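Local structure of nucleocapsid (Crimean-congo hemorrhagic fever virus, 4AKL) at residues D56-K59 / D60-A64; E108-I111 / E112-E116; V327-F330 / L331-L334; D447-A450 / S451-L454; D274-V277 / T278-K282. The protein binds single- and double-stranded RNA, probably packages the viral genome, and displays sequence-nonspecific endonuclease activity on double-stranded DNA. All blocks are in the same frame, centred on the assembly; numbering follows the deposited sequence.

Interaction 1 (D56-K59 / D60-A64)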
loop_
_atom_site.group_PDB
_atom_site.type_symbol
_atom_site.label_atom_id
_atom_site.label_comp_id
_atom_site.label_asym_id
_atom_site.label_seq_id
_atom_site.Cartn_x
_atom_site.Cartn_y
_atom_site.Cartn_z
ATOM N N ASP A 56 -13.039 17.314 22.659
ATOM C CA ASP A 56 -12.377 16.368 21.776
ATOM C C ASP A 56 -13.202 15.082 21.531
ATOM O O ASP A 56 -13.258 14.602 20.440
ATOM C CB ASP A 56 -10.985 15.981 22.354
ATOM C CG ASP A 56 -9.986 17.182 22.413
ATOM O OD1 ASP A 56 -9.852 17.918 21.394
ATOM O OD2 ASP A 56 -9.326 17.386 23.495
ATOM N N ALA A 57 -13.830 14.551 22.574
ATOM C CA ALA A 57 -14.562 13.280 22.498
ATOM C C ALA A 57 -15.861 13.407 21.647
ATOM O O ALA A 57 -16.140 12.566 20.790
ATOM C CB ALA A 57 -14.861 12.777 23.877
ATOM N N GLN A 58 -16.628 14.458 21.888
ATOM C CA GLN A 58 -17.809 14.756 21.076
ATOM C C GLN A 58 -17.417 14.801 19.546
ATOM O O GLN A 58 -18.095 14.221 18.689
ATOM C CB GLN A 58 -18.425 16.068 21.537
ATOM C CG GLN A 58 -19.923 16.214 21.290
ATOM C CD GLN A 58 -20.452 17.611 21.630
ATOM O OE1 GLN A 58 -19.723 18.470 22.186
ATOM N NE2 GLN A 58 -21.722 17.852 21.292
ATOM N N LYS A 59 -16.307 15.479 19.258
ATOM C CA LYS A 59 -15.784 15.655 17.921
ATOM C C LYS A 59 -15.326 14.337 17.286
ATOM O O LYS A 59 -15.616 14.105 16.121
ATOM C CB LYS A 59 -14.617 16.671 17.921
ATOM C CG LYS A 59 -15.014 18.160 18.211
ATOM C CD LYS A 59 -13.780 19.081 18.018
ATOM C CE LYS A 59 -14.103 20.605 18.171
ATOM N NZ LYS A 59 -12.973 21.547 17.698
ATOM N N ASP A 60 -14.618 13.496 18.038
ATOM C CA ASP A 60 -14.191 12.180 17.497
ATOM C C ASP A 60 -15.430 11.356 17.164
ATOM O O ASP A 60 -15.489 10.716 16.156
ATOM C CB ASP A 60 -13.376 11.364 18.502
ATOM C CG ASP A 60 -12.054 12.008 18.870
ATOM O OD1 ASP A 60 -11.343 12.475 17.979
ATOM O OD2 ASP A 60 -11.734 12.028 20.085
ATOM N N SER A 61 -16.408 11.400 18.050
ATOM C CA SER A 61 -17.663 10.714 17.873
ATOM C C SER A 61 -18.428 11.190 16.605
ATOM O O SER A 61 -18.960 10.362 15.839
ATOM C CB SER A 61 -18.506 10.916 19.139
ATOM O OG SER A 61 -19.817 10.403 18.983
ATOM N N ILE A 62 -18.469 12.514 16.395
ATOM C CA ILE A 62 -19.118 13.090 15.203
ATOM C C ILE A 62 -18.409 12.584 13.934
ATOM O O ILE A 62 -19.048 12.093 12.975
ATOM C CB ILE A 62 -19.137 14.628 15.230
ATOM C CG1 ILE A 62 -20.027 15.132 16.385
ATOM C CG2 ILE A 62 -19.639 15.177 13.894
ATOM C CD1 ILE A 62 -19.661 16.576 16.943
ATOM N N TYR A 63 -17.088 12.675 13.952
ATOM C CA TYR A 63 -16.287 12.244 12.798
ATOM C C TYR A 63 -16.425 10.745 12.555
ATOM O O TYR A 63 -16.519 10.322 11.396
ATOM C CB TYR A 63 -14.822 12.601 12.930
ATOM C CG TYR A 63 -14.047 12.029 11.791
ATOM C CD1 TYR A 63 -14.033 12.645 10.535
ATOM C CD2 TYR A 63 -13.335 10.849 11.946
ATOM C CE1 TYR A 63 -13.308 12.071 9.461
ATOM C CE2 TYR A 63 -12.622 10.290 10.901
ATOM C CZ TYR A 63 -12.605 10.896 9.661
ATOM O OH TYR A 63 -11.870 10.299 8.652
ATOM N N ALA A 64 -16.419 9.954 13.632
ATOM C CA ALA A 64 -16.542 8.509 13.489
ATOM C C ALA A 64 -17.933 8.159 12.960
ATOM O O ALA A 64 -18.046 7.253 12.182
ATOM C CB ALA A 64 -16.216 7.769 14.815
#

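Interaction 2 (E108-I111 / E112-E116). Unlike the reference sequence in segment 108-111: Ile111 (reference Thr).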
loop_
_atom_site.group_PDB
_atom_site.type_symbol
_atom_site.label_atom_id
_atom_site.label_comp_id
_atom_site.label_asym_id
_atom_site.label_seq_id
_atom_site.Cartn_x
_atom_site.Cartn_y
_atom_site.Cartn_z
ATOM N N GLU A 108 10.752 -10.781 11.180
ATOM C CA GLU A 108 11.605 -11.060 12.349
ATOM C C GLU A 108 12.096 -9.766 13.053
ATOM O O GLU A 108 12.695 -9.809 14.138
ATOM C CB GLU A 108 12.791 -11.974 11.956
ATOM C CG GLU A 108 12.351 -13.422 11.774
ATOM C CD GLU A 108 13.523 -14.403 11.541
ATOM O OE1 GLU A 108 14.713 -13.992 11.453
ATOM O OE2 GLU A 108 13.227 -15.620 11.446
ATOM N N SER A 109 11.829 -8.627 12.431
ATOM C CA SER A 109 12.162 -7.316 12.996
ATOM C C SER A 109 10.911 -6.561 13.409
ATOM O O SER A 109 11.014 -5.385 13.663
ATOM C CB SER A 109 12.949 -6.488 11.970
ATOM O OG SER A 109 14.237 -7.041 11.873
ATOM N N TYR A 110 9.758 -7.250 13.494
ATOM C CA TYR A 110 8.489 -6.609 13.812
ATOM C C TYR A 110 8.625 -5.716 15.061
ATOM O O TYR A 110 8.141 -4.612 15.056
ATOM C CB TYR A 110 7.321 -7.599 13.986
ATOM C CG TYR A 110 6.011 -6.840 13.998
ATOM C CD1 TYR A 110 5.333 -6.556 12.810
ATOM C CD2 TYR A 110 5.472 -6.342 15.214
ATOM C CE1 TYR A 110 4.121 -5.814 12.823
ATOM C CE2 TYR A 110 4.317 -5.616 15.235
ATOM C CZ TYR A 110 3.631 -5.352 14.038
ATOM O OH TYR A 110 2.479 -4.642 14.079
ATOM N N ILE A 111 9.288 -6.201 16.092
ATOM C CA ILE A 111 9.409 -5.486 17.347
ATOM C C ILE A 111 10.080 -4.096 17.107
ATOM O O ILE A 111 9.657 -3.082 17.659
ATOM C CB ILE A 111 10.151 -6.395 18.368
ATOM C CG1 ILE A 111 9.238 -7.592 18.758
ATOM C CG2 ILE A 111 10.559 -5.652 19.585
ATOM C CD1 ILE A 111 10.058 -8.772 19.543
ATOM N N GLU A 112 11.139 -4.068 16.283
ATOM C CA GLU A 112 11.823 -2.837 15.942
ATOM C C GLU A 112 10.979 -1.929 15.081
ATOM O O GLU A 112 11.064 -0.698 15.215
ATOM C CB GLU A 112 13.142 -3.142 15.230
ATOM C CG GLU A 112 13.955 -1.946 14.927
ATOM C CD GLU A 112 15.359 -2.290 14.421
ATOM O OE1 GLU A 112 15.551 -3.322 13.741
ATOM O OE2 GLU A 112 16.244 -1.521 14.705
ATOM N N LEU A 113 10.181 -2.505 14.198
ATOM C CA LEU A 113 9.369 -1.710 13.266
ATOM C C LEU A 113 8.167 -1.028 13.954
ATOM O O LEU A 113 7.596 -0.068 13.447
ATOM C CB LEU A 113 8.953 -2.565 12.021
ATOM C CG LEU A 113 10.056 -3.030 11.025
ATOM C CD1 LEU A 113 9.426 -3.952 9.902
ATOM C CD2 LEU A 113 10.818 -1.872 10.385
ATOM N N LYS A 114 7.805 -1.507 15.137
ATOM C CA LYS A 114 6.846 -0.824 15.987
ATOM C C LYS A 114 7.473 0.529 16.499
ATOM O O LYS A 114 6.742 1.398 16.942
ATOM C CB LYS A 114 6.451 -1.700 17.213
ATOM C CG LYS A 114 5.450 -2.823 16.981
ATOM C CD LYS A 114 5.236 -3.697 18.277
ATOM C CE LYS A 114 4.799 -2.906 19.522
ATOM N NZ LYS A 114 4.126 -3.776 20.548
ATOM N N VAL A 115 8.778 0.662 16.437
ATOM C CA VAL A 115 9.505 1.794 17.000
ATOM C C VAL A 115 10.181 2.668 15.930
ATOM O O VAL A 115 10.093 3.881 16.000
ATOM C CB VAL A 115 10.579 1.287 17.993
ATOM C CG1 VAL A 115 11.409 2.409 18.533
ATOM C CG2 VAL A 115 9.907 0.466 19.191
ATOM N N GLU A 116 10.843 2.027 14.955
ATOM C CA GLU A 116 11.716 2.728 13.999
ATOM C C GLU A 116 11.241 2.671 12.564
ATOM O O GLU A 116 10.498 1.740 12.127
ATOM C CB GLU A 116 13.128 2.141 13.983
ATOM C CG GLU A 116 13.796 1.790 15.326
ATOM C CD GLU A 116 14.440 2.989 16.041
ATOM O OE1 GLU A 116 14.220 4.148 15.576
ATOM O OE2 GLU A 116 15.158 2.756 17.066
#

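Interaction 3 (V327-F330 / L331-L334)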
loop_
_atom_site.group_PDB
_atom_site.type_symbol
_atom_site.label_atom_id
_atom_site.label_comp_id
_atom_site.label_asym_id
_atom_site.label_seq_id
_atom_site.Cartn_x
_atom_site.Cartn_y
_atom_site.Cartn_z
ATOM N N VAL A 327 -13.006 -13.183 14.210
ATOM C CA VAL A 327 -12.316 -11.933 13.854
ATOM C C VAL A 327 -13.263 -11.112 12.985
ATOM O O VAL A 327 -13.461 -9.923 13.179
ATOM C CB VAL A 327 -11.001 -12.168 13.086
ATOM C CG1 VAL A 327 -10.389 -10.855 12.698
ATOM C CG2 VAL A 327 -10.009 -12.991 13.929
ATOM N N SER A 328 -13.844 -11.801 12.016
ATOM C CA SER A 328 -14.835 -11.243 11.132
ATOM C C SER A 328 -15.998 -10.647 11.921
ATOM O O SER A 328 -16.444 -9.545 11.656
ATOM C CB SER A 328 -15.300 -12.313 10.146
ATOM O OG SER A 328 -16.434 -11.899 9.406
ATOM N N GLN A 329 -16.476 -11.366 12.913
ATOM C CA GLN A 329 -17.602 -10.877 13.699
ATOM C C GLN A 329 -17.208 -9.608 14.471
ATOM O O GLN A 329 -17.960 -8.613 14.495
ATOM C CB GLN A 329 -18.098 -11.922 14.663
ATOM C CG GLN A 329 -19.503 -11.595 15.210
ATOM C CD GLN A 329 -20.543 -11.884 14.174
ATOM O OE1 GLN A 329 -20.469 -12.914 13.479
ATOM N NE2 GLN A 329 -21.506 -10.999 14.040
ATOM N N PHE A 330 -16.024 -9.649 15.093
ATOM C CA PHE A 330 -15.488 -8.516 15.847
ATOM C C PHE A 330 -15.476 -7.226 14.986
ATOM O O PHE A 330 -15.919 -6.167 15.415
ATOM C CB PHE A 330 -14.064 -8.847 16.327
ATOM C CG PHE A 330 -13.469 -7.834 17.263
ATOM C CD1 PHE A 330 -12.807 -6.746 16.787
ATOM C CD2 PHE A 330 -13.532 -8.018 18.644
ATOM C CE1 PHE A 330 -12.229 -5.809 17.686
ATOM C CE2 PHE A 330 -12.968 -7.124 19.512
ATOM C CZ PHE A 330 -12.321 -5.997 19.009
ATOM N N LEU A 331 -14.942 -7.349 13.767
ATOM C CA LEU A 331 -14.836 -6.233 12.861
ATOM C C LEU A 331 -16.182 -5.772 12.350
ATOM O O LEU A 331 -16.382 -4.584 12.172
ATOM C CB LEU A 331 -13.892 -6.568 11.732
ATOM C CG LEU A 331 -12.420 -6.824 12.158
ATOM C CD1 LEU A 331 -11.617 -7.630 11.101
ATOM C CD2 LEU A 331 -11.691 -5.487 12.503
ATOM N N PHE A 332 -17.097 -6.697 12.160
ATOM C CA PHE A 332 -18.426 -6.385 11.692
ATOM C C PHE A 332 -19.156 -5.530 12.705
ATOM O O PHE A 332 -19.742 -4.546 12.337
ATOM C CB PHE A 332 -19.237 -7.664 11.420
ATOM C CG PHE A 332 -20.698 -7.422 11.110
ATOM C CD1 PHE A 332 -21.095 -6.983 9.860
ATOM C CD2 PHE A 332 -21.682 -7.653 12.082
ATOM C CE1 PHE A 332 -22.429 -6.749 9.570
ATOM C CE2 PHE A 332 -23.056 -7.456 11.813
ATOM C CZ PHE A 332 -23.435 -7.002 10.559
ATOM N N GLU A 333 -19.100 -5.925 13.971
ATOM C CA GLU A 333 -19.745 -5.151 15.083
ATOM C C GLU A 333 -19.198 -3.769 15.136
ATOM O O GLU A 333 -19.914 -2.858 15.391
ATOM C CB GLU A 333 -19.531 -5.816 16.440
ATOM C CG GLU A 333 -20.059 -7.227 16.533
ATOM C CD GLU A 333 -21.533 -7.272 16.378
ATOM O OE1 GLU A 333 -22.178 -6.365 16.934
ATOM O OE2 GLU A 333 -22.068 -8.199 15.725
ATOM N N LEU A 334 -17.904 -3.625 14.844
ATOM C CA LEU A 334 -17.210 -2.360 14.962
ATOM C C LEU A 334 -17.663 -1.309 13.905
ATOM O O LEU A 334 -17.778 -0.115 14.184
ATOM C CB LEU A 334 -15.719 -2.667 14.797
ATOM C CG LEU A 334 -14.648 -2.012 15.630
ATOM C CD1 LEU A 334 -14.833 -2.234 17.117
ATOM C CD2 LEU A 334 -13.245 -2.542 15.179
#

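Interaction 4 (D447-A450 / S451-L454)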
loop_
_atom_site.group_PDB
_atom_site.type_symbol
_atom_site.label_atom_id
_atom_site.label_comp_id
_atom_site.label_asym_id
_atom_site.label_seq_id
_atom_site.Cartn_x
_atom_site.Cartn_y
_atom_site.Cartn_z
ATOM N N ASP A 447 -0.167 13.565 11.428
ATOM C CA ASP A 447 0.767 12.873 10.536
ATOM C C ASP A 447 -0.021 12.319 9.332
ATOM O O ASP A 447 0.426 12.363 8.224
ATOM C CB ASP A 447 1.473 11.704 11.257
ATOM C CG ASP A 447 2.384 12.160 12.408
ATOM O OD1 ASP A 447 2.503 13.390 12.616
ATOM O OD2 ASP A 447 2.973 11.277 13.115
ATOM N N ILE A 448 -1.207 11.810 9.598
ATOM C CA ILE A 448 -1.994 11.062 8.617
ATOM C C ILE A 448 -3.403 11.571 8.507
ATOM O O ILE A 448 -4.134 11.538 9.513
ATOM C CB ILE A 448 -2.073 9.560 9.045
ATOM C CG1 ILE A 448 -0.701 8.879 8.919
ATOM C CG2 ILE A 448 -3.161 8.749 8.214
ATOM C CD1 ILE A 448 -0.085 9.081 7.603
ATOM N N VAL A 449 -3.793 12.021 7.309
ATOM C CA VAL A 449 -5.176 12.465 7.035
ATOM C C VAL A 449 -5.817 11.378 6.150
ATOM O O VAL A 449 -5.517 11.312 4.945
ATOM C CB VAL A 449 -5.187 13.819 6.386
ATOM C CG1 VAL A 449 -6.621 14.263 5.976
ATOM C CG2 VAL A 449 -4.593 14.836 7.335
ATOM N N ALA A 450 -6.666 10.529 6.766
ATOM C CA ALA A 450 -7.330 9.416 6.051
ATOM C C ALA A 450 -7.988 9.818 4.708
ATOM O O ALA A 450 -7.842 9.136 3.730
ATOM C CB ALA A 450 -8.409 8.746 6.921
ATOM N N SER A 451 -8.700 10.924 4.696
ATOM C CA SER A 451 -9.388 11.392 3.476
ATOM C C SER A 451 -8.411 11.758 2.377
ATOM O O SER A 451 -8.718 11.562 1.210
ATOM C CB SER A 451 -10.297 12.582 3.803
ATOM O OG SER A 451 -9.525 13.617 4.394
ATOM N N GLU A 452 -7.242 12.289 2.741
ATOM C CA GLU A 452 -6.166 12.547 1.754
ATOM C C GLU A 452 -5.574 11.252 1.163
ATOM O O GLU A 452 -5.339 11.189 -0.057
ATOM C CB GLU A 452 -5.054 13.418 2.340
ATOM C CG GLU A 452 -5.531 14.811 2.561
ATOM C CD GLU A 452 -4.506 15.726 3.124
ATOM O OE1 GLU A 452 -3.371 15.300 3.292
ATOM O OE2 GLU A 452 -4.845 16.895 3.399
ATOM N N HIS A 453 -5.364 10.234 2.022
ATOM C CA HIS A 453 -4.906 8.888 1.620
ATOM C C HIS A 453 -5.951 8.339 0.624
ATOM O O HIS A 453 -5.607 7.798 -0.418
ATOM C CB HIS A 453 -4.771 8.061 2.930
ATOM C CG HIS A 453 -4.276 6.655 2.792
ATOM N ND1 HIS A 453 -3.048 6.324 2.241
ATOM C CD2 HIS A 453 -4.832 5.487 3.195
ATOM C CE1 HIS A 453 -2.889 5.007 2.294
ATOM N NE2 HIS A 453 -3.957 4.477 2.870
ATOM N N LEU A 454 -7.240 8.499 0.969
ATOM C CA LEU A 454 -8.303 8.037 0.082
ATOM C C LEU A 454 -8.283 8.753 -1.290
ATOM O O LEU A 454 -8.396 8.106 -2.291
ATOM C CB LEU A 454 -9.674 8.178 0.713
ATOM C CG LEU A 454 -10.050 7.218 1.850
ATOM C CD1 LEU A 454 -11.388 7.737 2.475
ATOM C CD2 LEU A 454 -10.151 5.697 1.448
#

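Interaction 5 (D274-V277 / T278-K282)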
loop_
_atom_site.group_PDB
_atom_site.type_symbol
_atom_site.label_atom_id
_atom_site.label_comp_id
_atom_site.label_asym_id
_atom_site.label_seq_id
_atom_site.Cartn_x
_atom_site.Cartn_y
_atom_site.Cartn_z
ATOM N N ASP A 274 42.817 -8.099 -10.708
ATOM C CA ASP A 274 41.909 -8.463 -9.597
ATOM C C ASP A 274 41.305 -7.221 -8.923
ATOM O O ASP A 274 40.120 -7.203 -8.636
ATOM C CB ASP A 274 42.591 -9.331 -8.539
ATOM C CG ASP A 274 42.949 -10.709 -9.042
ATOM O OD1 ASP A 274 42.414 -11.129 -10.078
ATOM O OD2 ASP A 274 43.794 -11.380 -8.385
ATOM N N ASN A 275 42.124 -6.196 -8.678
ATOM C CA ASN A 275 41.638 -4.942 -8.043
ATOM C C ASN A 275 40.578 -4.228 -8.894
ATOM O O ASN A 275 39.565 -3.753 -8.369
ATOM C CB ASN A 275 42.798 -3.981 -7.678
ATOM C CG ASN A 275 43.718 -4.550 -6.542
ATOM O OD1 ASN A 275 43.321 -5.429 -5.795
ATOM N ND2 ASN A 275 44.940 -4.037 -6.440
ATOM N N MET A 276 40.797 -4.179 -10.197
ATOM C CA MET A 276 39.821 -3.563 -11.089
ATOM C C MET A 276 38.491 -4.315 -11.039
ATOM O O MET A 276 37.439 -3.673 -10.960
ATOM C CB MET A 276 40.331 -3.491 -12.514
ATOM C CG MET A 276 39.326 -2.824 -13.442
ATOM S SD MET A 276 40.049 -2.377 -15.005
ATOM C CE MET A 276 41.076 -0.971 -14.586
ATOM N N VAL A 277 38.535 -5.654 -11.085
ATOM C CA VAL A 277 37.313 -6.437 -11.027
ATOM C C VAL A 277 36.616 -6.185 -9.683
ATOM O O VAL A 277 35.408 -5.854 -9.647
ATOM C CB VAL A 277 37.557 -7.976 -11.185
ATOM C CG1 VAL A 277 36.336 -8.797 -10.641
ATOM C CG2 VAL A 277 37.887 -8.349 -12.630
ATOM N N THR A 278 37.383 -6.341 -8.593
ATOM C CA THR A 278 36.885 -6.072 -7.253
ATOM C C THR A 278 36.242 -4.698 -7.191
ATOM O O THR A 278 35.126 -4.570 -6.695
ATOM C CB THR A 278 38.017 -6.175 -6.185
ATOM O OG1 THR A 278 38.514 -7.506 -6.164
ATOM C CG2 THR A 278 37.495 -5.821 -4.761
ATOM N N ASN A 279 36.942 -3.684 -7.715
ATOM C CA ASN A 279 36.483 -2.296 -7.615
ATOM C C ASN A 279 35.248 -1.961 -8.426
ATOM O O ASN A 279 34.400 -1.175 -7.971
ATOM C CB ASN A 279 37.609 -1.324 -7.968
ATOM C CG ASN A 279 38.615 -1.182 -6.858
ATOM O OD1 ASN A 279 38.330 -1.468 -5.688
ATOM N ND2 ASN A 279 39.801 -0.721 -7.212
ATOM N N LEU A 280 35.137 -2.545 -9.615
ATOM C CA LEU A 280 33.940 -2.385 -10.431
ATOM C C LEU A 280 32.725 -2.943 -9.693
ATOM O O LEU A 280 31.638 -2.336 -9.745
ATOM C CB LEU A 280 34.104 -3.035 -11.812
ATOM C CG LEU A 280 34.844 -2.160 -12.838
ATOM C CD1 LEU A 280 35.432 -2.962 -14.029
ATOM C CD2 LEU A 280 33.868 -1.038 -13.313
ATOM N N LEU A 281 32.898 -4.080 -8.992
ATOM C CA LEU A 281 31.783 -4.673 -8.211
ATOM C C LEU A 281 31.323 -3.787 -7.049
ATOM O O LEU A 281 30.104 -3.717 -6.789
ATOM C CB LEU A 281 32.117 -6.091 -7.716
ATOM C CG LEU A 281 32.309 -7.111 -8.853
ATOM C CD1 LEU A 281 32.834 -8.465 -8.333
ATOM C CD2 LEU A 281 30.994 -7.286 -9.650
ATOM N N LYS A 282 32.264 -3.122 -6.353
ATOM C CA LYS A 282 31.905 -2.142 -5.309
ATOM C C LYS A 282 31.063 -1.051 -5.959
ATOM O O LYS A 282 30.047 -0.644 -5.430
ATOM C CB LYS A 282 33.127 -1.474 -4.651
ATOM C CG LYS A 282 34.221 -2.385 -4.141
ATOM C CD LYS A 282 33.731 -3.348 -3.112
ATOM C CE LYS A 282 34.891 -4.186 -2.555
ATOM N NZ LYS A 282 34.665 -4.564 -1.136
#

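Interaction 1 (D56-K59 / D60-A64)
Asp60, Lys59 and Gln58 have the most surface buried by this local contact in the first two turns of helix 56-71, where four successive i to i+4 bonds run from residues 60-63 back to 56-59. The first of them joins Asp60 N to Asp56 O at 3.0 Å. The carboxylate of Asp60 folds back over the same carbonyl: with CG beside its own backbone N (chi1 -64°), OD2 comes to 3.0 Å from Asp56 O. Both atoms are acceptors, so this approach adds no bond and is probably mildly unfavourable. The carboxylates of Asp56 and Asp60 stay apart, with OD1 of Asp56 6.3 Å from OD2 of Asp60. Lys59 takes part through its backbone, its O accepting from Tyr63 N at 3.0 Å, while its extended side chain carries NZ away to a hydrogen bond with Gly440 O. Gln58 contributes its carbonyl, which Ile62, the buried member of the group, meets with three atoms: N donates to Gln58 O at 2.9 Å, CG1 lies 3.1 Å from that oxygen, and CD1 at the tip of the same branch lies 3.3 Å from it. Lys59, Ile62 and Tyr63 all pack on Met50 of helix 45-52, and the side chain of Tyr63 also touches Ile436 and Gln437 of helix 425-440, so the turn packs against both helices.

Interaction 2 (E108-I111 / E112-E116)
The ring of Tyr110 meets the aliphatic chain of Lys114 one turn further on, the two side chains crossing at a slant. CE2 is the ring atom most involved, 3.5 Å from Lys114 CG and 3.7 Å from Lys114 CD, and CG approaches the ring obliquely. Tyr110 reaches this place because its CG stands opposite the backbone N (chi1 -167°), while the lysine chain bends (chi3 56°) about CG-CD, the bond that lies against the ring. The polar ends are held by other parts of the chain: Tyr110 OH hydrogen-bonds Leu362 O and Leu380 N, and Lys114 NZ bonds Glu361 O. In the backbone, Lys114 N donates to Tyr110 O at 3.1 Å, a somewhat bent bond with an angle of 141° at the hydrogen. One residue back, Leu113 N reaches Ser109 O at 3.0 Å. Ser109 occupies the N-cap position, but its side chain makes no capping bond. Further along, Glu112 O accepts from both Val115 N and Glu116 N. This short helix, 110-113, lies against helix 120-136, where Ser109 and Leu113 touch Gln122, and a backbone bond joins Val115 to Gln369 in a loop.

Interaction 3 (V327-F330 / L331-L334)
Gln329 and Glu333 cross at a slant one turn apart on helix 324-336, an i to i+4 pair within the helical fold of the nucleocapsid. Both chains are bent at chi2. Gln329 sets CG opposite its backbone N and then kinks (chi2 76°), whereas Glu333 keeps CG beside its own N and turns the other way (chi2 -64°). The amide and carboxylate planes are 29° apart, nearly coplanar. Glu333 also has a salt bridge from OE1 to Lys336 NZ. The side chains of Gln329 and Phe332 run alongside each other, the amide steeply turned against the ring, with Gln329 NE2 3.9 Å from Phe332 CD2.

The apolar side of the helix is built from Val327, Leu331, Phe330 and Leu334. Val327 and Leu331 run side by side in the same direction, CG1 of the valine 3.8 Å from CD1 of the leucine, and Leu331 continues onto Met388 and Phe392 of helix 385-392. Phe330 CE1 approaches Leu334 CD2 at 4.2 Å, and the Phe330 side chain touches Ala347 and Leu348 of helix 341-350. Backbone bonds follow the helix, as from Leu331 N to Val327 O at 3.0 Å. On the polar side, the link from Gln329 NE2 to Glu333 OE2 is weak, long at 3.3 Å though nearly straight.

Interaction 4 (D447-A450 / S451-L454)
Val449 O and Ala450 O open the first turn of helix 450-460, accepting from His453 N at 3.1 Å and Leu454 N at 2.9 Å as the chain passes from an extended loop into helix at the N-cap residue Val449. The first of these bonds lies in the carbonyl plane.

Val449 directs its side chain at the turn it starts, and its CG1, opposite the backbone N (chi1 175°), is the branch that touches. CG1 lies 3.4 Å from Ser451 OG and 3.6 Å from Glu452 CG. The stretched glutamate chain crosses the valine at a slant, and its carboxylate lies against CB and CG1 of the valine, Glu452 CD being 3.8 Å from Val449 CB. Ser451 holds OG between its backbone N and carbonyl carbon (chi1 57°), and that hydroxyl hydrogen-bonds Gln437 OE1 of helix 425-440. CB of His453 packs on Ala450 O at 3.4 Å, while in the conformer described its imidazole NE2 hydrogen-bonds Lys411 NZ. Helix 163-181 supplies Met169 and Met173 against Glu452.

Glu452 is buried with Asp172 OD2 close to its OE2, and a long, weak ion pair from OE1 to Arg176 NE may partly balance that charge. Such crowding of acids would probably raise the affinity of one of them for a proton, although the amino-terminal end of the helix may partly favour the charged form.

Interaction 5 (D274-V277 / T278-K282)
Four consecutive backbone bonds run from 278-281 back to 274-277, each from an amide to the carbonyl four residues earlier; that from Thr278 N to Asp274 O is 2.9 Å long and close to straight at 171°. Asp274 O also accepts from Thr278 OG1 at 3.0 Å. The threonine hydroxyl is placed for this by a chi1 of -63°, which sets OG1 beside its own backbone N, and it approaches from above the carbonyl plane, 42° out of it, while the amide comes in much nearer the plane. Two donors thus grip one oxygen. The carboxylate of Asp274 turns to a salt bridge between OD2 and Lys270 NZ.

This turn belongs to helix 270-292, which packs along helix 245-263 in an antiparallel helical hairpin, far from the centre of the chain; the loop joining the two helices carries the DEVD motif, 266-269. Met276 and Leu280 run side by side, pointing the same way, with CG of the methionine 3.9 Å from CD1 of the leucine. Leu280 then reaches Val254 and Leu257 of helix 245-263, and Met276 touches Phe213 in a loop. Val277 meets Leu281 more loosely, CG1 to CD1 4.2 Å, and also leans on Asn258 and Leu261 of helix 245-263.

All five contacts are local, made within single helices or at their starts, but their settings differ. Interactions 1 and 5 lie at the surface, on opposite sides of the chain's centre with their own centres about 62 Å apart; interactions 2 and 3 are partly buried, and interaction 4 is the buried one. Interactions 1 and 4 touch, Tyr63 OH packing against Ala450 CB at 4.2 Å, and both rest on helix 425-440. The chemistry follows position: acids along an exposed face in interaction 1, a buried acid in interaction 4, a tyrosine-lysine pair in interaction 2, and polar and apolar sides of a single helix in each of interactions 3 and 5.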